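5-formaminoimidazole-4-carboxamide-1-(Beta)-D-ribofuranosyl 5'-monophosphate synthetase (Thermococcus kodakarensis, PDB 2PBZ) probably acts as an ATP-dependent ATP-grasp ligase that forms a carbon-nitrogen bond in IMP biosynthesis, with magnesium or manganese as cofactor. Local coordinates at residues E286-M290 against G291-A295; F176-I180 against L181-E185; H277-S280 against E281-W284; T7-S10 against H11-Q15. All blocks are in the same frame, centred on the assembly; numbering follows the deposited sequence.

Interaction 1: residues E286-M290 against G291-A295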
loop_
_atom_site.group_PDB
_atom_site.type_symbol
_atom_site.label_atom_id
_atom_site.label_comp_id
_atom_site.label_asym_id
_atom_site.label_seq_id
_atom_site.Cartn_x
_atom_site.Cartn_y
_atom_site.Cartn_z
ATOM N N GLU A 286 5.364 -18.151 -5.866
ATOM C CA GLU A 286 5.977 -16.840 -5.816
ATOM C C GLU A 286 5.021 -15.700 -6.135
ATOM O O GLU A 286 3.973 -15.905 -6.744
ATOM C CB GLU A 286 7.167 -16.832 -6.781
ATOM C CG GLU A 286 6.789 -17.235 -8.188
ATOM C CD GLU A 286 7.989 -17.453 -9.080
ATOM O OE1 GLU A 286 8.958 -16.659 -8.966
ATOM O OE2 GLU A 286 7.954 -18.407 -9.901
ATOM N N ARG A 287 5.410 -14.495 -5.723
ATOM C CA ARG A 287 4.614 -13.286 -5.933
ATOM C C ARG A 287 4.295 -13.072 -7.400
ATOM O O ARG A 287 3.190 -13.384 -7.845
ATOM C CB ARG A 287 5.344 -12.056 -5.424
ATOM C CG ARG A 287 4.488 -10.824 -5.513
ATOM C CD ARG A 287 3.703 -10.674 -4.252
ATOM N NE ARG A 287 4.229 -9.583 -3.447
ATOM C CZ ARG A 287 4.173 -9.523 -2.121
ATOM N NH1 ARG A 287 3.613 -10.509 -1.430
ATOM N NH2 ARG A 287 4.665 -8.464 -1.487
ATOM N N LEU A 288 5.234 -12.501 -8.145
ATOM C CA LEU A 288 5.020 -12.323 -9.577
ATOM C C LEU A 288 3.984 -11.253 -9.988
ATOM O O LEU A 288 2.788 -11.414 -9.759
ATOM C CB LEU A 288 4.651 -13.701 -10.142
ATOM C CG LEU A 288 4.368 -14.015 -11.595
ATOM C CD1 LEU A 288 4.521 -15.505 -11.802
ATOM C CD2 LEU A 288 2.972 -13.555 -11.954
ATOM N N SER A 289 4.455 -10.168 -10.607
ATOM C CA SER A 289 3.572 -9.085 -11.056
ATOM C C SER A 289 2.831 -9.423 -12.354
ATOM O O SER A 289 3.052 -10.473 -12.956
ATOM C CB SER A 289 4.363 -7.805 -11.297
ATOM O OG SER A 289 5.083 -7.906 -12.508
HETATM N N MSE A 290 1.974 -8.501 -12.789
HETATM C CA MSE A 290 1.199 -8.692 -14.005
HETATM C C MSE A 290 2.085 -8.679 -15.238
HETATM O O MSE A 290 1.815 -9.385 -16.214
HETATM C CB MSE A 290 0.125 -7.613 -14.149
HETATM C CG MSE A 290 -0.708 -7.772 -15.422
HETATM SE SE MSE A 290 -2.053 -9.234 -15.431
HETATM C CE MSE A 290 -1.068 -10.634 -14.606
ATOM N N GLY A 291 3.129 -7.849 -15.190
ATOM C CA GLY A 291 4.060 -7.754 -16.291
ATOM C C GLY A 291 4.856 -9.033 -16.363
ATOM O O GLY A 291 5.230 -9.485 -17.440
ATOM N N ARG A 292 5.118 -9.628 -15.201
ATOM C CA ARG A 292 5.866 -10.869 -15.171
ATOM C C ARG A 292 4.958 -12.026 -15.566
ATOM O O ARG A 292 5.419 -13.027 -16.116
ATOM C CB ARG A 292 6.473 -11.120 -13.789
ATOM C CG ARG A 292 7.395 -12.331 -13.799
ATOM C CD ARG A 292 8.248 -12.482 -12.557
ATOM N NE ARG A 292 9.123 -13.646 -12.676
ATOM C CZ ARG A 292 9.750 -14.229 -11.661
ATOM N NH1 ARG A 292 9.606 -13.760 -10.434
ATOM N NH2 ARG A 292 10.510 -15.295 -11.870
ATOM N N ARG A 293 3.663 -11.876 -15.298
ATOM C CA ARG A 293 2.692 -12.910 -15.624
ATOM C C ARG A 293 2.581 -13.039 -17.133
ATOM O O ARG A 293 2.531 -14.146 -17.668
ATOM C CB ARG A 293 1.331 -12.568 -15.037
ATOM C CG ARG A 293 0.297 -13.636 -15.270
ATOM C CD ARG A 293 0.726 -14.941 -14.634
ATOM N NE ARG A 293 -0.133 -16.045 -15.038
ATOM C CZ ARG A 293 -0.128 -16.601 -16.247
ATOM N NH1 ARG A 293 0.707 -16.155 -17.178
ATOM N NH2 ARG A 293 -0.976 -17.584 -16.533
ATOM N N ILE A 294 2.531 -11.897 -17.808
ATOM C CA ILE A 294 2.471 -11.872 -19.256
ATOM C C ILE A 294 3.706 -12.578 -19.837
ATOM O O ILE A 294 3.602 -13.345 -20.783
ATOM C CB ILE A 294 2.453 -10.440 -19.763
ATOM C CG1 ILE A 294 1.146 -9.774 -19.367
ATOM C CG2 ILE A 294 2.672 -10.418 -21.260
ATOM C CD1 ILE A 294 1.135 -8.303 -19.635
ATOM N N ALA A 295 4.871 -12.317 -19.249
ATOM C CA ALA A 295 6.115 -12.915 -19.708
ATOM C C ALA A 295 6.167 -14.392 -19.429
ATOM O O ALA A 295 6.722 -15.147 -20.228
ATOM C CB ALA A 295 7.301 -12.233 -19.064
#

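Interaction 2: residues F176-I180 against L181-E185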
loop_
_atom_site.group_PDB
_atom_site.type_symbol
_atom_site.label_atom_id
_atom_site.label_comp_id
_atom_site.label_asym_id
_atom_site.label_seq_id
_atom_site.Cartn_x
_atom_site.Cartn_y
_atom_site.Cartn_z
ATOM N N PHE A 176 -6.197 -12.063 -15.477
ATOM C CA PHE A 176 -5.313 -12.593 -16.497
ATOM C C PHE A 176 -5.871 -13.927 -16.924
ATOM O O PHE A 176 -5.733 -14.907 -16.203
ATOM C CB PHE A 176 -3.893 -12.785 -15.962
ATOM C CG PHE A 176 -2.896 -13.173 -17.023
ATOM C CD1 PHE A 176 -2.093 -12.205 -17.630
ATOM C CD2 PHE A 176 -2.757 -14.501 -17.420
ATOM C CE1 PHE A 176 -1.166 -12.551 -18.613
ATOM C CE2 PHE A 176 -1.831 -14.868 -18.406
ATOM C CZ PHE A 176 -1.033 -13.888 -19.003
ATOM N N TYR A 177 -6.533 -13.975 -18.074
ATOM C CA TYR A 177 -7.037 -15.257 -18.525
ATOM C C TYR A 177 -5.906 -15.897 -19.309
ATOM O O TYR A 177 -5.367 -15.285 -20.211
ATOM C CB TYR A 177 -8.253 -15.111 -19.430
ATOM C CG TYR A 177 -8.642 -16.457 -19.978
ATOM C CD1 TYR A 177 -9.103 -17.457 -19.126
ATOM C CD2 TYR A 177 -8.420 -16.776 -21.319
ATOM C CE1 TYR A 177 -9.324 -18.745 -19.586
ATOM C CE2 TYR A 177 -8.638 -18.069 -21.790
ATOM C CZ TYR A 177 -9.089 -19.047 -20.915
ATOM O OH TYR A 177 -9.295 -20.320 -21.359
ATOM N N SER A 178 -5.537 -17.125 -18.985
ATOM C CA SER A 178 -4.438 -17.735 -19.703
ATOM C C SER A 178 -4.849 -18.925 -20.529
ATOM O O SER A 178 -5.469 -19.854 -20.016
ATOM C CB SER A 178 -3.351 -18.166 -18.732
ATOM O OG SER A 178 -3.750 -19.312 -18.031
ATOM N N PRO A 179 -4.538 -18.904 -21.836
ATOM C CA PRO A 179 -4.897 -20.036 -22.698
ATOM C C PRO A 179 -4.000 -21.208 -22.354
ATOM O O PRO A 179 -4.451 -22.335 -22.220
ATOM C CB PRO A 179 -4.646 -19.498 -24.096
ATOM C CG PRO A 179 -4.986 -18.050 -23.950
ATOM C CD PRO A 179 -4.309 -17.693 -22.643
ATOM N N ILE A 180 -2.719 -20.933 -22.178
ATOM C CA ILE A 180 -1.775 -21.993 -21.837
ATOM C C ILE A 180 -2.204 -22.812 -20.637
ATOM O O ILE A 180 -1.874 -23.996 -20.552
ATOM C CB ILE A 180 -0.388 -21.441 -21.532
ATOM C CG1 ILE A 180 0.084 -20.571 -22.694
ATOM C CG2 ILE A 180 0.579 -22.580 -21.308
ATOM C CD1 ILE A 180 0.099 -21.298 -24.020
ATOM N N LEU A 181 -2.934 -22.183 -19.710
ATOM C CA LEU A 181 -3.395 -22.871 -18.497
ATOM C C LEU A 181 -4.918 -23.004 -18.475
ATOM O O LEU A 181 -5.489 -23.702 -17.643
ATOM C CB LEU A 181 -2.915 -22.122 -17.248
ATOM C CG LEU A 181 -1.410 -21.857 -17.138
ATOM C CD1 LEU A 181 -1.098 -21.089 -15.870
ATOM C CD2 LEU A 181 -0.665 -23.175 -17.143
ATOM N N GLU A 182 -5.568 -22.324 -19.407
ATOM C CA GLU A 182 -7.014 -22.367 -19.527
ATOM C C GLU A 182 -7.700 -22.021 -18.218
ATOM O O GLU A 182 -8.601 -22.738 -17.769
ATOM C CB GLU A 182 -7.468 -23.755 -19.992
ATOM C CG GLU A 182 -6.889 -24.186 -21.334
ATOM C CD GLU A 182 -7.612 -25.392 -21.940
ATOM O OE1 GLU A 182 -8.802 -25.244 -22.341
ATOM O OE2 GLU A 182 -6.990 -26.489 -22.007
ATOM N N ARG A 183 -7.268 -20.926 -17.597
ATOM C CA ARG A 183 -7.875 -20.486 -16.350
ATOM C C ARG A 183 -7.853 -18.979 -16.222
ATOM O O ARG A 183 -7.029 -18.308 -16.827
ATOM C CB ARG A 183 -7.171 -21.109 -15.143
ATOM C CG ARG A 183 -5.801 -20.544 -14.857
ATOM C CD ARG A 183 -5.159 -21.168 -13.626
ATOM N NE ARG A 183 -3.777 -20.722 -13.475
ATOM C CZ ARG A 183 -2.905 -21.222 -12.605
ATOM N NH1 ARG A 183 -3.261 -22.201 -11.785
ATOM N NH2 ARG A 183 -1.673 -20.737 -12.557
ATOM N N LEU A 184 -8.786 -18.464 -15.434
ATOM C CA LEU A 184 -8.910 -17.043 -15.168
ATOM C C LEU A 184 -8.255 -16.771 -13.823
ATOM O O LEU A 184 -8.612 -17.392 -12.824
ATOM C CB LEU A 184 -10.378 -16.633 -15.097
ATOM C CG LEU A 184 -10.618 -15.208 -14.587
ATOM C CD1 LEU A 184 -9.946 -14.245 -15.545
ATOM C CD2 LEU A 184 -12.105 -14.920 -14.463
ATOM N N GLU A 185 -7.302 -15.842 -13.805
ATOM C CA GLU A 185 -6.595 -15.489 -12.577
ATOM C C GLU A 185 -6.939 -14.076 -12.106
ATOM O O GLU A 185 -6.815 -13.123 -12.865
ATOM C CB GLU A 185 -5.079 -15.607 -12.799
ATOM C CG GLU A 185 -4.526 -17.027 -12.816
ATOM C CD GLU A 185 -3.145 -17.108 -13.452
ATOM O OE1 GLU A 185 -2.419 -16.108 -13.392
ATOM O OE2 GLU A 185 -2.774 -18.164 -14.004
#

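Interaction 3: residues H277-S280 against E281-W284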
loop_
_atom_site.group_PDB
_atom_site.type_symbol
_atom_site.label_atom_id
_atom_site.label_comp_id
_atom_site.label_asym_id
_atom_site.label_seq_id
_atom_site.Cartn_x
_atom_site.Cartn_y
_atom_site.Cartn_z
ATOM N N HIS A 277 0.894 -6.134 -5.731
ATOM C CA HIS A 277 -0.178 -7.071 -5.400
ATOM C C HIS A 277 0.405 -8.450 -5.122
ATOM O O HIS A 277 1.466 -8.782 -5.647
ATOM C CB HIS A 277 -1.161 -7.229 -6.569
ATOM C CG HIS A 277 -1.657 -5.936 -7.136
ATOM N ND1 HIS A 277 -2.441 -5.053 -6.422
ATOM C CD2 HIS A 277 -1.472 -5.374 -8.354
ATOM C CE1 HIS A 277 -2.717 -4.005 -7.174
ATOM N NE2 HIS A 277 -2.140 -4.173 -8.351
ATOM N N TRP A 278 -0.265 -9.238 -4.276
ATOM C CA TRP A 278 0.172 -10.613 -4.041
ATOM C C TRP A 278 -0.886 -11.418 -4.818
ATOM O O TRP A 278 -0.943 -11.275 -6.039
ATOM C CB TRP A 278 0.254 -10.968 -2.536
ATOM C CG TRP A 278 -0.969 -10.742 -1.705
ATOM C CD1 TRP A 278 -1.467 -9.546 -1.292
ATOM C CD2 TRP A 278 -1.846 -11.747 -1.175
ATOM N NE1 TRP A 278 -2.597 -9.737 -0.535
ATOM C CE2 TRP A 278 -2.856 -11.079 -0.447
ATOM C CE3 TRP A 278 -1.881 -13.149 -1.249
ATOM C CZ2 TRP A 278 -3.892 -11.764 0.209
ATOM C CZ3 TRP A 278 -2.914 -13.832 -0.596
ATOM C CH2 TRP A 278 -3.904 -13.136 0.121
ATOM N N TYR A 279 -1.731 -12.225 -4.189
ATOM C CA TYR A 279 -2.748 -12.952 -4.981
ATOM C C TYR A 279 -2.159 -13.965 -5.969
ATOM O O TYR A 279 -2.508 -15.136 -5.929
ATOM C CB TYR A 279 -3.638 -11.974 -5.758
ATOM C CG TYR A 279 -4.688 -11.299 -4.919
ATOM C CD1 TYR A 279 -4.580 -11.252 -3.532
ATOM C CD2 TYR A 279 -5.762 -10.654 -5.513
ATOM C CE1 TYR A 279 -5.514 -10.574 -2.759
ATOM C CE2 TYR A 279 -6.699 -9.973 -4.747
ATOM C CZ TYR A 279 -6.572 -9.932 -3.372
ATOM O OH TYR A 279 -7.476 -9.232 -2.619
ATOM N N SER A 280 -1.292 -13.518 -6.874
ATOM C CA SER A 280 -0.665 -14.424 -7.813
ATOM C C SER A 280 -0.048 -15.601 -7.048
ATOM O O SER A 280 0.143 -16.698 -7.591
ATOM C CB SER A 280 0.405 -13.681 -8.589
ATOM O OG SER A 280 1.055 -12.755 -7.746
ATOM N N GLU A 281 0.268 -15.359 -5.779
ATOM C CA GLU A 281 0.846 -16.378 -4.903
ATOM C C GLU A 281 -0.163 -17.502 -4.664
ATOM O O GLU A 281 0.179 -18.562 -4.151
ATOM C CB GLU A 281 1.257 -15.743 -3.571
ATOM C CG GLU A 281 2.371 -14.735 -3.726
ATOM C CD GLU A 281 2.692 -13.967 -2.454
ATOM O OE1 GLU A 281 3.508 -13.034 -2.539
ATOM O OE2 GLU A 281 2.147 -14.285 -1.376
ATOM N N LEU A 282 -1.412 -17.259 -5.032
ATOM C CA LEU A 282 -2.455 -18.254 -4.872
ATOM C C LEU A 282 -2.357 -19.269 -6.011
ATOM O O LEU A 282 -2.715 -20.437 -5.850
ATOM C CB LEU A 282 -3.826 -17.572 -4.879
ATOM C CG LEU A 282 -4.033 -16.499 -3.803
ATOM C CD1 LEU A 282 -5.256 -15.661 -4.121
ATOM C CD2 LEU A 282 -4.147 -17.155 -2.452
ATOM N N TYR A 283 -1.858 -18.829 -7.164
ATOM C CA TYR A 283 -1.718 -19.719 -8.306
ATOM C C TYR A 283 -0.283 -20.167 -8.416
ATOM O O TYR A 283 0.005 -21.224 -8.985
ATOM C CB TYR A 283 -2.121 -19.014 -9.590
ATOM C CG TYR A 283 -3.465 -18.359 -9.500
ATOM C CD1 TYR A 283 -3.590 -17.068 -9.006
ATOM C CD2 TYR A 283 -4.623 -19.043 -9.867
ATOM C CE1 TYR A 283 -4.838 -16.466 -8.879
ATOM C CE2 TYR A 283 -5.870 -18.455 -9.736
ATOM C CZ TYR A 283 -5.972 -17.163 -9.240
ATOM O OH TYR A 283 -7.193 -16.564 -9.099
ATOM N N TRP A 284 0.619 -19.351 -7.881
ATOM C CA TRP A 284 2.045 -19.649 -7.905
ATOM C C TRP A 284 2.664 -19.605 -6.529
ATOM O O TRP A 284 2.112 -19.026 -5.607
ATOM C CB TRP A 284 2.754 -18.679 -8.830
ATOM C CG TRP A 284 2.698 -19.174 -10.221
ATOM C CD1 TRP A 284 3.455 -20.178 -10.773
ATOM C CD2 TRP A 284 1.788 -18.756 -11.240
ATOM N NE1 TRP A 284 3.068 -20.411 -12.075
ATOM C CE2 TRP A 284 2.047 -19.551 -12.389
ATOM C CE3 TRP A 284 0.776 -17.793 -11.297
ATOM C CZ2 TRP A 284 1.335 -19.406 -13.568
ATOM C CZ3 TRP A 284 0.073 -17.650 -12.457
ATOM C CH2 TRP A 284 0.353 -18.454 -13.586
#

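Interaction 4: residues T7-S10 against H11-Q15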
loop_
_atom_site.group_PDB
_atom_site.type_symbol
_atom_site.label_atom_id
_atom_site.label_comp_id
_atom_site.label_asym_id
_atom_site.label_seq_id
_atom_site.Cartn_x
_atom_site.Cartn_y
_atom_site.Cartn_z
ATOM N N THR A 7 8.284 -2.867 -26.165
ATOM C CA THR A 7 7.086 -2.062 -25.959
ATOM C C THR A 7 7.417 -0.583 -25.780
ATOM O O THR A 7 8.566 -0.219 -25.582
ATOM C CB THR A 7 6.288 -2.556 -24.720
ATOM O OG1 THR A 7 5.044 -1.850 -24.634
ATOM C CG2 THR A 7 7.074 -2.336 -23.453
ATOM N N ILE A 8 6.404 0.270 -25.856
ATOM C CA ILE A 8 6.611 1.702 -25.708
ATOM C C ILE A 8 6.965 2.078 -24.267
ATOM O O ILE A 8 6.470 1.480 -23.322
ATOM C CB ILE A 8 5.358 2.483 -26.155
ATOM C CG1 ILE A 8 5.207 2.385 -27.671
ATOM C CG2 ILE A 8 5.442 3.936 -25.719
ATOM C CD1 ILE A 8 3.950 3.038 -28.201
ATOM N N ALA A 9 7.828 3.073 -24.113
ATOM C CA ALA A 9 8.255 3.528 -22.798
ATOM C C ALA A 9 7.283 4.497 -22.139
ATOM O O ALA A 9 7.335 5.704 -22.368
ATOM C CB ALA A 9 9.609 4.167 -22.893
ATOM N N SER A 10 6.398 3.950 -21.310
ATOM C CA SER A 10 5.399 4.726 -20.590
ATOM C C SER A 10 4.364 3.754 -20.065
ATOM O O SER A 10 4.463 2.546 -20.296
ATOM C CB SER A 10 4.712 5.725 -21.508
ATOM O OG SER A 10 3.996 5.044 -22.519
ATOM N N HIS A 11 3.372 4.295 -19.363
ATOM C CA HIS A 11 2.292 3.507 -18.778
ATOM C C HIS A 11 2.754 2.416 -17.797
ATOM O O HIS A 11 2.679 2.588 -16.583
ATOM C CB HIS A 11 1.444 2.867 -19.882
ATOM C CG HIS A 11 0.211 2.186 -19.370
ATOM N ND1 HIS A 11 -0.933 2.872 -19.025
ATOM C CD2 HIS A 11 -0.039 0.883 -19.093
ATOM C CE1 HIS A 11 -1.831 2.023 -18.560
ATOM N NE2 HIS A 11 -1.314 0.809 -18.591
ATOM N N SER A 12 3.218 1.293 -18.326
ATOM C CA SER A 12 3.657 0.192 -17.485
ATOM C C SER A 12 4.779 -0.617 -18.117
ATOM O O SER A 12 4.854 -1.822 -17.917
ATOM C CB SER A 12 2.470 -0.725 -17.211
ATOM O OG SER A 12 1.932 -1.196 -18.426
ATOM N N SER A 13 5.644 0.051 -18.876
ATOM C CA SER A 13 6.751 -0.614 -19.536
ATOM C C SER A 13 7.812 -1.087 -18.566
ATOM O O SER A 13 8.560 -2.014 -18.877
ATOM C CB SER A 13 7.388 0.309 -20.574
ATOM O OG SER A 13 7.967 1.464 -19.991
ATOM N N LEU A 14 7.876 -0.458 -17.395
ATOM C CA LEU A 14 8.857 -0.828 -16.378
ATOM C C LEU A 14 8.517 -2.193 -15.840
ATOM O O LEU A 14 9.361 -3.086 -15.759
ATOM C CB LEU A 14 8.848 0.185 -15.238
ATOM C CG LEU A 14 9.277 1.591 -15.661
ATOM C CD1 LEU A 14 9.026 2.567 -14.536
ATOM C CD2 LEU A 14 10.747 1.582 -16.055
ATOM N N GLN A 15 7.255 -2.338 -15.463
ATOM C CA GLN A 15 6.725 -3.582 -14.941
ATOM C C GLN A 15 6.882 -4.657 -16.016
ATOM O O GLN A 15 7.362 -5.757 -15.753
ATOM C CB GLN A 15 5.254 -3.381 -14.624
ATOM C CG GLN A 15 4.588 -4.534 -13.958
ATOM C CD GLN A 15 3.079 -4.449 -14.057
ATOM O OE1 GLN A 15 2.516 -3.382 -14.333
ATOM N NE2 GLN A 15 2.417 -5.567 -13.836
#

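Interaction 1: residues E286-M290 against G291-A295
Ser289 sits at the N-cap of helix 290-302 and turns its hydroxyl back over the first turn. Ser289 OG lies between the backbone N and the carbonyl carbon (chi1 76°), where it accepts from Arg292 N at 3.2 Å and, more weakly, from Gly291 N, so amides of the first turn find an acceptor in the cap. The helix ladder begins at the same place: Arg293 N donates to Ser289 O at 2.8 Å, and Ile294 N to Met290 O at 3.1 Å with an N-H...O angle of 159°. The tight side is apolar. Leu288 CD2 rests 3.6 Å from Arg293 CB and also touches Arg293 CD, while Leu288 CG meets the aliphatic CG of Arg292 at 4.1 Å, these two chains crossing nearly at right angles. The looser, partly exposed side is ionic. Arg292, extended from CG to NE, reaches Glu286 OE1 with NH1 at 3.3 Å, the carboxylate and guanidinium planes standing 82° apart. Each partner has a further mate: Glu286 OE2 pairs with Arg296 and Arg292 NE with Glu23. Arg293 runs the other way, to Glu185. The selenomethionine side chain of Met290 packs on Phe176 of strand 170-178 and Leu187 of strand 183-194, so the start of this helix lies against the five-stranded antiparallel sheet, with Gln15 of helix 13-22 beside the cap.

Interaction 2: residues F176-I180 against L181-E185
A beta hairpin joins strands 170-178 and 183-194, and its turn closes with a G1 beta bulge in which Glu182 and Arg183 both face Ser178. Glu182 takes the left-handed helical backbone conformation that lets the chain double back. Phe176 and Glu185 form one hydrogen-bonded antiparallel pair, with Phe176 N to Glu185 O at 2.9 Å. Ser178 and Arg183 form the other: Ser178 N donates to Arg183 O at 2.9 Å in an almost straight bond (171°), and Arg183 N returns to Ser178 O at 3.2 Å. Between them, Tyr177 and Leu184 make a non-hydrogen-bonded pair. The Tyr177 side chain, with CG opposite the backbone N (chi1 174°), leans its ring along the partner strand toward the turn: CD1 is 3.2 Å from Arg183 O, and OH comes 3.6 Å from Glu182 CA and makes a weak hydrogen bond with Arg239. Replacing this tyrosine by an alanine would probably leave the Glu182-Arg183 backbone without its ring cover and Arg239 without a weak partner. On the other face of the sheet are Phe176, Ser178, Arg183 and Glu185, against helix 290-302 and Trp284, the latter in a cation-pi contact with Arg183. Glu185 is shared by two arginines, OE1 binding Arg293 NE. Glu185 OE2, met on the anti side, takes Arg183 NE at 2.8 Å and lies 23° out of the guanidinium plane of Arg183.

Interaction 3: residues H277-S280 against E281-W284
Trp278 and Glu281 meet at the entry to the short, weakly bonded helix 280-283. The two side chains cross at about a right angle, the ring and carboxylate planes 52° apart, with Trp278 CB 3.9 Å from Glu281 OE1. That oxygen has its stronger partner in Arg287 NH1, a salt bridge, and a leucine in place of the glutamate would probably leave the Arg287 guanidinium without the carboxylate of this pair. At the far end of the indole, Trp278 CZ3 touches Leu282 CD2 at 4.0 Å. Trp278, Glu281 and Leu282 all pack as well on residues of the third subunit, Leu18 for the first two and Ile44 for the last. Tyr279 follows: Tyr279 CD1 stands over the centre of the Trp278 ring, 3.5 Å above its plane. Its CB meets Leu282 CD1, and its carbonyl oxygen opens the turn by accepting from Leu282 N. Ser280 completes the segment with one carbonyl oxygen gripped by two amides, those of Trp284 and of Tyr283, whose hydroxyl is bonded to Leu186 N of strand 183-194. Tyr283 N, 3.0 Å from Ser280 O, comes from well above the carbonyl plane, whereas Trp284 N, 2.7 Å from Ser280 O, lies nearly along the C=O axis.

Interaction 4: residues T7-S10 against H11-Q15
Ser10 and Ser13 are joined through the backbone as the chain leaves strand 5-8 and turns into helix 13-22. The hydrogen bonds gather on one acceptor: Ser10 O takes Ser13 N at 3.1 Å (N-H...O 141°), from above its carbonyl plane, and a weak, bent bond from Ser12 N. Van der Waals contacts bring the start of the helix against the end of the strand. Thr7 turns its methyl CG2 to Ser13 CB at 3.9 Å, Ser13 CB also sits beside Ile8 O, and Ser13 OG lies 3.5 Å from Ala9 CA. That hydroxyl, held between the backbone N and the carbonyl carbon (chi1 64°), finds its main partner in Glu221 of the second subunit, whose carboxylate also receives Leu14 N; a carboxylate beside this helix N-terminus would probably be favoured by the helix dipole. The other polar ends are satisfied within the chain: Thr7 OG1 on Val65, Ser10 OG on Ser69, and His11 NE2 on the carbonyl of Ile269. The His11 side chain comes about 8 Å from a bound ATP. Strand, tight turn and helix form the first half of a beta-alpha-beta unit (5-8, 13-22, 27-31), consistent with the Rossmann-like N-terminal domain of this family.

How the interactions relate
Interactions 1, 2 and 3 lie in the ATP-grasp-related part of the chain and touch one another; interaction 4 belongs to the Rossmann-like part and meets interaction 1 at Gln15. Interactions 1 and 4 are both buried helix starts: in the former a serine side chain caps the helix, in the latter the backbone makes the turn. Interactions 2 and 3 are partly buried, a hairpin of two inner strands of the five-stranded sheet and a short helical turn. Interaction 3 packs on the third subunit, which interaction 2 brushes through Arg183; interaction 4 bonds to the second. Charge links the first three: Arg293 with Glu185 joins 1 to 2, Arg287 with Glu281 joins 1 to 3, and Arg183 on Trp284 joins 2 to 3.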